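Local coordinates for protein 2-oxoglutarate-dependent dioxygenase DAO (PDB 6KUN) that probably catalyses the iron- and 2-oxoglutarate-dependent oxidation of the auxin indole-3-acetic acid to the inactive 2-oxoindole-3-acetic acid, at residues B[68-73]-B[105-110]; B[137-142]-B[261-266]; B[144-149]-B[220-225]. All coordinates share one frame; numbering follows the deposited sequence.

Interaction 1 of 3, residues B[68-73]-B[105-110]; sequences ADIIPG and ARLDAP
I70 meets both R106 and L107, and the two halves of that meeting differ in character. The tight half is apolar. CD1 of I70 lies 3.7 Å from CD2 of L107, the two side chains crossing at a slant, while CB of I70 stands 4.0 Å from CB of R106. The first torsion of I70 (chi1 48°) explains the reach: CG1 is wedged between the backbone N and the carbonyl carbon, and from there an extended chain carries CD1 to the leucine. L107 is buried, and I70 and I71 also pack on F103 of the helix that R106 terminates, so this side is lined by side chains, though I70 stays partly exposed. The solvent side belongs to R106, an exposed residue. Its chain runs extended from CG to NE and passes CD within 3.2 Å of the I70 carbonyl O. NH1 then donates a hydrogen bond to that same O at 2.9 Å, with an N-H...O angle of 156°. The donor lies in the carbonyl plane, and the oxygen sits only 15° out of the guanidinium plane, so the bond is made at the guanidinium edge. Over one face of the group comes CG2 of I71, 3.7 Å from NH1, the side chains crossing at about a right angle. D108, just beyond, forms a salt bridge with R66 at the end of helix 61-66. The arrangement joins an irregular loop, through a carbonyl-arginine bond and an aliphatic patch, to the C-terminal end of helix 97-106, in the region flanking the jelly-roll core of this dioxygenase family.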
loop_
_atom_site.group_PDB
_atom_site.type_symbol
_atom_site.label_atom_id
_atom_site.label_comp_id
_atom_site.label_asym_id
_atom_site.label_seq_id
_atom_site.Cartn_x
_atom_site.Cartn_y
_atom_site.Cartn_z
ATOM N N ALA B 68 -21.558 -0.463 18.408
ATOM C CA ALA B 68 -21.500 -1.640 19.275
ATOM C C ALA B 68 -22.838 -2.347 19.283
ATOM O O ALA B 68 -23.880 -1.708 19.409
ATOM C CB ALA B 68 -21.107 -1.246 20.697
ATOM N N ASP B 69 -22.807 -3.669 19.140
ATOM C CA ASP B 69 -23.999 -4.502 19.232
ATOM C C ASP B 69 -25.004 -4.197 18.127
ATOM O O ASP B 69 -26.218 -4.309 18.312
ATOM C CB ASP B 69 -24.634 -4.350 20.617
ATOM C CG ASP B 69 -23.639 -4.653 21.749
ATOM O OD1 ASP B 69 -23.122 -5.797 21.818
ATOM O OD2 ASP B 69 -23.359 -3.732 22.555
ATOM N N ILE B 70 -24.541 -3.876 16.917
ATOM C CA ILE B 70 -25.500 -3.488 15.883
ATOM C C ILE B 70 -26.246 -4.704 15.375
ATOM O O ILE B 70 -27.385 -4.581 14.898
ATOM C CB ILE B 70 -24.828 -2.696 14.740
ATOM C CG1 ILE B 70 -23.558 -3.375 14.246
ATOM C CG2 ILE B 70 -24.571 -1.249 15.194
ATOM C CD1 ILE B 70 -22.915 -2.669 13.015
ATOM N N ILE B 71 -25.627 -5.883 15.418
ATOM C CA ILE B 71 -26.370 -7.149 15.355
ATOM C C ILE B 71 -25.907 -8.019 16.512
ATOM O O ILE B 71 -24.813 -7.818 17.059
ATOM C CB ILE B 71 -26.182 -7.908 14.017
ATOM C CG1 ILE B 71 -24.741 -8.358 13.839
ATOM C CG2 ILE B 71 -26.572 -7.064 12.835
ATOM C CD1 ILE B 71 -24.520 -9.218 12.627
ATOM N N PRO B 72 -26.716 -8.973 16.917
ATOM C CA PRO B 72 -26.465 -9.634 18.200
ATOM C C PRO B 72 -25.059 -10.183 18.280
ATOM O O PRO B 72 -24.651 -10.966 17.420
ATOM C CB PRO B 72 -27.518 -10.749 18.223
ATOM C CG PRO B 72 -28.599 -10.235 17.357
ATOM C CD PRO B 72 -27.885 -9.540 16.232
ATOM N N GLY B 73 -24.294 -9.716 19.267
ATOM C CA GLY B 73 -22.926 -10.162 19.468
ATOM C C GLY B 73 -21.871 -9.505 18.607
ATOM O O GLY B 73 -20.692 -9.812 18.777
ATOM N N ALA B 105 -25.698 -2.576 6.843
ATOM C CA ALA B 105 -26.796 -1.617 6.771
ATOM C C ALA B 105 -26.863 -0.776 8.043
ATOM O O ALA B 105 -27.270 0.389 7.991
ATOM C CB ALA B 105 -28.114 -2.342 6.524
ATOM N N ARG B 106 -26.396 -1.339 9.170
ATOM C CA ARG B 106 -26.517 -0.715 10.470
ATOM C C ARG B 106 -25.277 -0.001 10.944
ATOM O O ARG B 106 -25.335 0.709 11.951
ATOM C CB ARG B 106 -26.932 -1.746 11.509
ATOM C CG ARG B 106 -28.301 -2.295 11.231
ATOM C CD ARG B 106 -28.738 -3.246 12.335
ATOM N NE ARG B 106 -29.791 -4.133 11.845
ATOM C CZ ARG B 106 -30.290 -5.174 12.514
ATOM N NH1 ARG B 106 -29.846 -5.478 13.718
ATOM N NH2 ARG B 106 -31.213 -5.905 11.949
ATOM N N LEU B 107 -24.168 -0.135 10.244
ATOM C CA LEU B 107 -22.977 0.621 10.603
ATOM C C LEU B 107 -23.248 2.109 10.519
ATOM O O LEU B 107 -23.820 2.597 9.542
ATOM C CB LEU B 107 -21.824 0.279 9.670
ATOM C CG LEU B 107 -21.066 -1.003 9.947
ATOM C CD1 LEU B 107 -20.177 -1.248 8.725
ATOM C CD2 LEU B 107 -20.231 -0.897 11.189
ATOM N N ASP B 108 -22.812 2.831 11.523
ATOM C CA ASP B 108 -22.850 4.290 11.461
ATOM C C ASP B 108 -21.587 4.768 10.716
ATOM O O ASP B 108 -20.515 4.919 11.302
ATOM C CB ASP B 108 -22.928 4.873 12.860
ATOM C CG ASP B 108 -23.015 6.371 12.836
ATOM O OD1 ASP B 108 -23.126 6.968 11.737
ATOM O OD2 ASP B 108 -22.981 6.941 13.938
ATOM N N ALA B 109 -21.717 4.974 9.435
ATOM C CA ALA B 109 -20.601 5.346 8.598
ATOM C C ALA B 109 -21.159 5.820 7.276
ATOM O O ALA B 109 -22.312 5.503 6.956
ATOM C CB ALA B 109 -19.685 4.139 8.370
ATOM N N PRO B 110 -20.351 6.426 6.412
ATOM C CA PRO B 110 -20.865 6.880 5.127
ATOM C C PRO B 110 -21.261 5.673 4.254
ATOM O O PRO B 110 -20.686 4.584 4.401
ATOM C CB PRO B 110 -19.699 7.669 4.512
ATOM C CG PRO B 110 -18.827 8.016 5.683
ATOM C CD PRO B 110 -18.940 6.828 6.610
#

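Interaction 2 of 3, residues B[137-142]-B[261-266]; sequences ASLGLH and GELVDG
The flat carboxylate of E262 has a methyl over one of its faces: CD2 of L141 stands almost directly above the CD atom of E262, 4.1 Å away, and 4.0 Å from OE1 of E262. This is van der Waals contact between an aliphatic group and a polar one, and no hydrogen bond crosses between the two segments. A bend at chi2 (90°) folds the glutamate back, so that its chain crosses L141 obliquely. The apolar part of the contact lies beside it. L141 and L263 reach tip to tip, CD2 of L263 resting 3.8 Å from both CD1 and CD2 of L141. The other methyl of L263, CD1, turns to L139, where it is 3.9 Å from CB and 3.8 Å from the carbonyl O. One buried leucine of a short 3-10 segment is thus spread over two residues of the helix terminus. That terminus is a Schellman motif closing helix 111-138: G140, with positive phi, is the C-prime residue, its N bonding to A137 O at 2.9 Å while L141 N returns to A136 O. The reversal places L139 and L141 on the same side, facing the loop between strands 256-257 and 275-276. An alanine in place of L141 would remove both methyls and is likely to leave CD2 of L263 without its main partners and open a gap beside W222. L141 also touches P260, just ahead of the 3-10 segment, and S138 O accepts a hydrogen bond from R25 of helix 18-30.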
loop_
_atom_site.group_PDB
_atom_site.type_symbol
_atom_site.label_atom_id
_atom_site.label_comp_id
_atom_site.label_asym_id
_atom_site.label_seq_id
_atom_site.Cartn_x
_atom_site.Cartn_y
_atom_site.Cartn_z
ATOM N N ALA B 137 -8.655 -30.839 -0.611
ATOM C CA ALA B 137 -8.242 -31.626 -1.764
ATOM C C ALA B 137 -6.797 -32.102 -1.630
ATOM O O ALA B 137 -6.456 -33.181 -2.126
ATOM C CB ALA B 137 -8.423 -30.819 -3.052
ATOM N N SER B 138 -5.933 -31.324 -0.976
ATOM C CA SER B 138 -4.555 -31.759 -0.787
ATOM C C SER B 138 -4.448 -32.995 0.109
ATOM O O SER B 138 -3.402 -33.645 0.130
ATOM C CB SER B 138 -3.718 -30.616 -0.228
ATOM O OG SER B 138 -3.860 -30.479 1.169
ATOM N N LEU B 139 -5.488 -33.320 0.858
ATOM C CA LEU B 139 -5.550 -34.526 1.668
ATOM C C LEU B 139 -6.380 -35.606 1.011
ATOM O O LEU B 139 -6.837 -36.538 1.703
ATOM C CB LEU B 139 -6.145 -34.202 3.031
ATOM C CG LEU B 139 -5.425 -33.131 3.852
ATOM C CD1 LEU B 139 -6.246 -32.698 5.063
ATOM C CD2 LEU B 139 -4.062 -33.640 4.268
ATOM N N GLY B 140 -6.576 -35.497 -0.310
ATOM C CA GLY B 140 -7.374 -36.452 -1.071
ATOM C C GLY B 140 -8.865 -36.378 -0.819
ATOM O O GLY B 140 -9.601 -37.318 -1.148
ATOM N N LEU B 141 -9.340 -35.287 -0.237
ATOM C CA LEU B 141 -10.746 -35.151 0.126
ATOM C C LEU B 141 -11.448 -34.280 -0.906
ATOM O O LEU B 141 -11.045 -33.128 -1.135
ATOM C CB LEU B 141 -10.913 -34.520 1.504
ATOM C CG LEU B 141 -10.333 -35.217 2.726
ATOM C CD1 LEU B 141 -10.484 -34.294 3.920
ATOM C CD2 LEU B 141 -11.043 -36.529 2.980
ATOM N N HIS B 142 -12.509 -34.810 -1.498
ATOM C CA HIS B 142 -13.363 -34.042 -2.392
ATOM C C HIS B 142 -14.800 -34.194 -1.920
ATOM O O HIS B 142 -15.106 -34.987 -1.029
ATOM C CB HIS B 142 -13.151 -34.485 -3.836
ATOM C CG HIS B 142 -11.717 -34.419 -4.263
ATOM N ND1 HIS B 142 -10.888 -35.519 -4.259
ATOM C CD2 HIS B 142 -10.951 -33.373 -4.649
ATOM C CE1 HIS B 142 -9.682 -35.158 -4.651
ATOM N NE2 HIS B 142 -9.694 -33.860 -4.895
ATOM N N GLY B 261 -13.135 -40.011 7.747
ATOM C CA GLY B 261 -12.547 -41.343 7.676
ATOM C C GLY B 261 -11.189 -41.481 7.000
ATOM O O GLY B 261 -10.306 -42.181 7.521
ATOM N N GLU B 262 -10.967 -40.834 5.852
ATOM C CA GLU B 262 -9.801 -41.156 5.048
ATOM C C GLU B 262 -8.493 -40.605 5.619
ATOM O O GLU B 262 -7.418 -40.910 5.072
ATOM C CB GLU B 262 -9.958 -40.640 3.609
ATOM C CG GLU B 262 -11.144 -41.214 2.848
ATOM C CD GLU B 262 -12.424 -40.392 3.022
ATOM O OE1 GLU B 262 -12.738 -39.979 4.168
ATOM O OE2 GLU B 262 -13.106 -40.167 2.001
ATOM N N LEU B 263 -8.548 -39.828 6.704
ATOM C CA LEU B 263 -7.338 -39.298 7.323
ATOM C C LEU B 263 -6.856 -40.129 8.513
ATOM O O LEU B 263 -5.797 -39.808 9.082
ATOM C CB LEU B 263 -7.547 -37.854 7.782
ATOM C CG LEU B 263 -7.990 -36.857 6.711
ATOM C CD1 LEU B 263 -7.175 -37.023 5.458
ATOM C CD2 LEU B 263 -9.461 -37.022 6.415
ATOM N N VAL B 264 -7.607 -41.162 8.910
ATOM C CA VAL B 264 -7.186 -42.111 9.943
ATOM C C VAL B 264 -6.844 -43.439 9.272
ATOM O O VAL B 264 -7.703 -44.064 8.635
ATOM C CB VAL B 264 -8.260 -42.313 11.028
ATOM C CG1 VAL B 264 -9.659 -42.327 10.416
ATOM C CG2 VAL B 264 -7.968 -43.624 11.812
ATOM N N ASP B 265 -5.594 -43.874 9.428
ATOM C CA ASP B 265 -5.105 -45.113 8.818
ATOM C C ASP B 265 -4.348 -45.918 9.865
ATOM O O ASP B 265 -4.243 -45.520 11.029
ATOM C CB ASP B 265 -4.222 -44.805 7.595
ATOM C CG ASP B 265 -3.220 -43.685 7.849
ATOM O OD1 ASP B 265 -2.497 -43.744 8.855
ATOM O OD2 ASP B 265 -3.127 -42.748 7.015
ATOM N N GLY B 266 -3.813 -47.076 9.450
ATOM C CA GLY B 266 -3.043 -47.890 10.371
ATOM C C GLY B 266 -1.931 -47.121 11.057
ATOM O O GLY B 266 -1.651 -47.342 12.238
#

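Interaction 3 of 3, residues B[144-149]-B[220-225]; sequences ASFQDW and QAWSNG
F146 and W149 stand at the two ends of a type I beta turn, closed by W149 N bonding to F146 O at 3.1 Å, and W222 faces them from the last turn of a helix that ends in a Schellman motif, with N224 as C-prime residue and G225 N bonded to Q220 O at 2.8 Å. The turn brings its two aromatic side chains together: CD1 of F146 lies 3.5 Å above the plane of the W149 indole, over its centre. D148 OD1 lies in the plane of the same indole, at its edge, so the group is bordered within its own turn as well. Across the contact the chief pair is W149 with W222. It is T-shaped, the edge of W149 directed at the face of W222, with 5.8 Å between the W149 six-membered and W222 five-membered ring centroids and 77° between the planes. The nearest atoms are CH2 of W149 and CD1 of W222, at 4.2 Å. F146 approaches from the opposite direction to W222 and touches it at a slant, its CZ 4.2 Å from CZ2 of W222. The W222 torsion (chi1 177°) sets CG trans to the backbone N, sending the indole out from the helix to where both rings arrive. All three aromatic residues are buried, and no hydrogen bond crosses between the segments; the grip is ring packing. F178 completes the cluster, edge-to-face with both tryptophans. F146 leans on A132 and A136 of helix 111-138, W149 leads into strand 151-158, F178 directly precedes strand 179-183, and W222 closes helix 217-222, so the aromatic cluster fills the junction between two helices and the start of two jelly-roll strands.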
loop_
_atom_site.group_PDB
_atom_site.type_symbol
_atom_site.label_atom_id
_atom_site.label_comp_id
_atom_site.label_asym_id
_atom_site.label_seq_id
_atom_site.Cartn_x
_atom_site.Cartn_y
_atom_site.Cartn_z
ATOM N N ALA B 144 -16.273 -32.172 -0.050
ATOM C CA ALA B 144 -16.423 -31.298 1.101
ATOM C C ALA B 144 -16.918 -29.924 0.663
ATOM O O ALA B 144 -16.384 -29.337 -0.271
ATOM C CB ALA B 144 -15.091 -31.166 1.843
ATOM N N SER B 145 -17.954 -29.432 1.337
ATOM C CA SER B 145 -18.437 -28.071 1.154
ATOM C C SER B 145 -18.245 -27.303 2.454
ATOM O O SER B 145 -18.750 -27.710 3.506
ATOM C CB SER B 145 -19.908 -28.038 0.746
ATOM O OG SER B 145 -20.357 -26.691 0.666
ATOM N N PHE B 146 -17.514 -26.201 2.375
ATOM C CA PHE B 146 -17.287 -25.290 3.487
ATOM C C PHE B 146 -18.145 -24.028 3.383
ATOM O O PHE B 146 -18.131 -23.180 4.297
ATOM C CB PHE B 146 -15.807 -24.901 3.513
ATOM C CG PHE B 146 -14.874 -26.031 3.833
ATOM C CD1 PHE B 146 -14.628 -26.395 5.132
ATOM C CD2 PHE B 146 -14.203 -26.704 2.809
ATOM C CE1 PHE B 146 -13.703 -27.427 5.429
ATOM C CE2 PHE B 146 -13.300 -27.749 3.110
ATOM C CZ PHE B 146 -13.065 -28.091 4.423
ATOM N N GLN B 147 -18.927 -23.909 2.313
ATOM C CA GLN B 147 -19.675 -22.683 2.042
ATOM C C GLN B 147 -20.514 -22.213 3.234
ATOM O O GLN B 147 -20.698 -21.003 3.418
ATOM C CB GLN B 147 -20.563 -22.906 0.813
ATOM C CG GLN B 147 -21.366 -21.701 0.394
ATOM C CD GLN B 147 -20.493 -20.522 0.010
ATOM O OE1 GLN B 147 -19.346 -20.681 -0.398
ATOM N NE2 GLN B 147 -21.043 -19.318 0.148
ATOM N N ASP B 148 -21.026 -23.123 4.065
ATOM C CA ASP B 148 -21.973 -22.686 5.087
ATOM C C ASP B 148 -21.415 -22.793 6.502
ATOM O O ASP B 148 -22.144 -22.597 7.485
ATOM C CB ASP B 148 -23.277 -23.478 4.968
ATOM C CG ASP B 148 -23.182 -24.845 5.587
ATOM O OD1 ASP B 148 -22.154 -25.522 5.419
ATOM O OD2 ASP B 148 -24.160 -25.240 6.257
ATOM N N TRP B 149 -20.132 -23.118 6.638
ATOM C CA TRP B 149 -19.509 -23.092 7.946
ATOM C C TRP B 149 -19.568 -21.664 8.506
ATOM O O TRP B 149 -19.163 -20.719 7.817
ATOM C CB TRP B 149 -18.056 -23.552 7.853
ATOM C CG TRP B 149 -17.830 -25.021 7.654
ATOM C CD1 TRP B 149 -18.610 -25.905 6.965
ATOM C CD2 TRP B 149 -16.689 -25.760 8.127
ATOM N NE1 TRP B 149 -18.034 -27.168 7.005
ATOM C CE2 TRP B 149 -16.871 -27.104 7.737
ATOM C CE3 TRP B 149 -15.575 -25.428 8.907
ATOM C CZ2 TRP B 149 -15.953 -28.091 8.044
ATOM C CZ3 TRP B 149 -14.674 -26.432 9.224
ATOM C CH2 TRP B 149 -14.862 -27.729 8.787
ATOM N N GLN B 220 -6.393 -28.802 13.105
ATOM C CA GLN B 220 -5.592 -29.923 13.600
ATOM C C GLN B 220 -6.482 -31.108 13.944
ATOM O O GLN B 220 -6.136 -32.248 13.666
ATOM C CB GLN B 220 -4.783 -29.458 14.816
ATOM C CG GLN B 220 -4.378 -30.508 15.870
ATOM C CD GLN B 220 -3.217 -31.396 15.445
ATOM O OE1 GLN B 220 -2.555 -31.168 14.410
ATOM N NE2 GLN B 220 -2.986 -32.432 16.227
ATOM N N ALA B 221 -7.651 -30.858 14.520
ATOM C CA ALA B 221 -8.522 -31.951 14.937
ATOM C C ALA B 221 -9.272 -32.551 13.748
ATOM O O ALA B 221 -9.311 -33.772 13.574
ATOM C CB ALA B 221 -9.491 -31.490 16.037
ATOM N N TRP B 222 -9.851 -31.722 12.899
ATOM C CA TRP B 222 -10.529 -32.207 11.704
ATOM C C TRP B 222 -9.591 -32.973 10.784
ATOM O O TRP B 222 -10.022 -33.891 10.073
ATOM C CB TRP B 222 -11.129 -31.010 10.976
ATOM C CG TRP B 222 -11.803 -31.297 9.692
ATOM C CD1 TRP B 222 -13.153 -31.496 9.496
ATOM C CD2 TRP B 222 -11.195 -31.357 8.422
ATOM N NE1 TRP B 222 -13.391 -31.714 8.164
ATOM C CE2 TRP B 222 -12.206 -31.619 7.480
ATOM C CE3 TRP B 222 -9.876 -31.209 7.970
ATOM C CZ2 TRP B 222 -11.944 -31.741 6.130
ATOM C CZ3 TRP B 222 -9.623 -31.319 6.634
ATOM C CH2 TRP B 222 -10.647 -31.596 5.726
ATOM N N SER B 223 -8.317 -32.613 10.758
ATOM C CA SER B 223 -7.383 -33.266 9.845
ATOM C C SER B 223 -6.750 -34.514 10.457
ATOM O O SER B 223 -5.834 -35.084 9.875
ATOM C CB SER B 223 -6.310 -32.285 9.424
ATOM O OG SER B 223 -5.405 -32.053 10.486
ATOM N N ASN B 224 -7.219 -34.906 11.629
ATOM C CA ASN B 224 -6.673 -36.009 12.397
ATOM C C ASN B 224 -5.201 -35.838 12.692
ATOM O O ASN B 224 -4.437 -36.790 12.603
ATOM C CB ASN B 224 -6.893 -37.351 11.714
ATOM C CG ASN B 224 -6.729 -38.487 12.686
ATOM O OD1 ASN B 224 -7.234 -38.425 13.793
ATOM N ND2 ASN B 224 -5.932 -39.472 12.308
ATOM N N GLY B 225 -4.795 -34.623 13.008
ATOM C CA GLY B 225 -3.410 -34.362 13.329
ATOM C C GLY B 225 -2.522 -34.001 12.161
ATOM O O GLY B 225 -1.348 -33.704 12.378
#

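How the interactions relate
Interactions 2 and 3 are neighbours, with centres 11 Å apart, and interaction 3 is nested within the chain loop that interaction 2 closes. They touch directly: CD1 of L141 packs on CH2 of W222, and N224 ND2 probably donates to L263 O at 3.2 Å. Interaction 1 stands alone, its centre 41 Å from that of interaction 2, on the opposite side of the chain's centre. Interactions 1 and 2 are both partly buried and involve the ends of the successive helices 97-106 and 111-138; their chemistry differs, an arginine-carbonyl bond beside an aliphatic patch against leucine packing under a carboxylate. Only interaction 3 is fully buried, and it is purely aromatic.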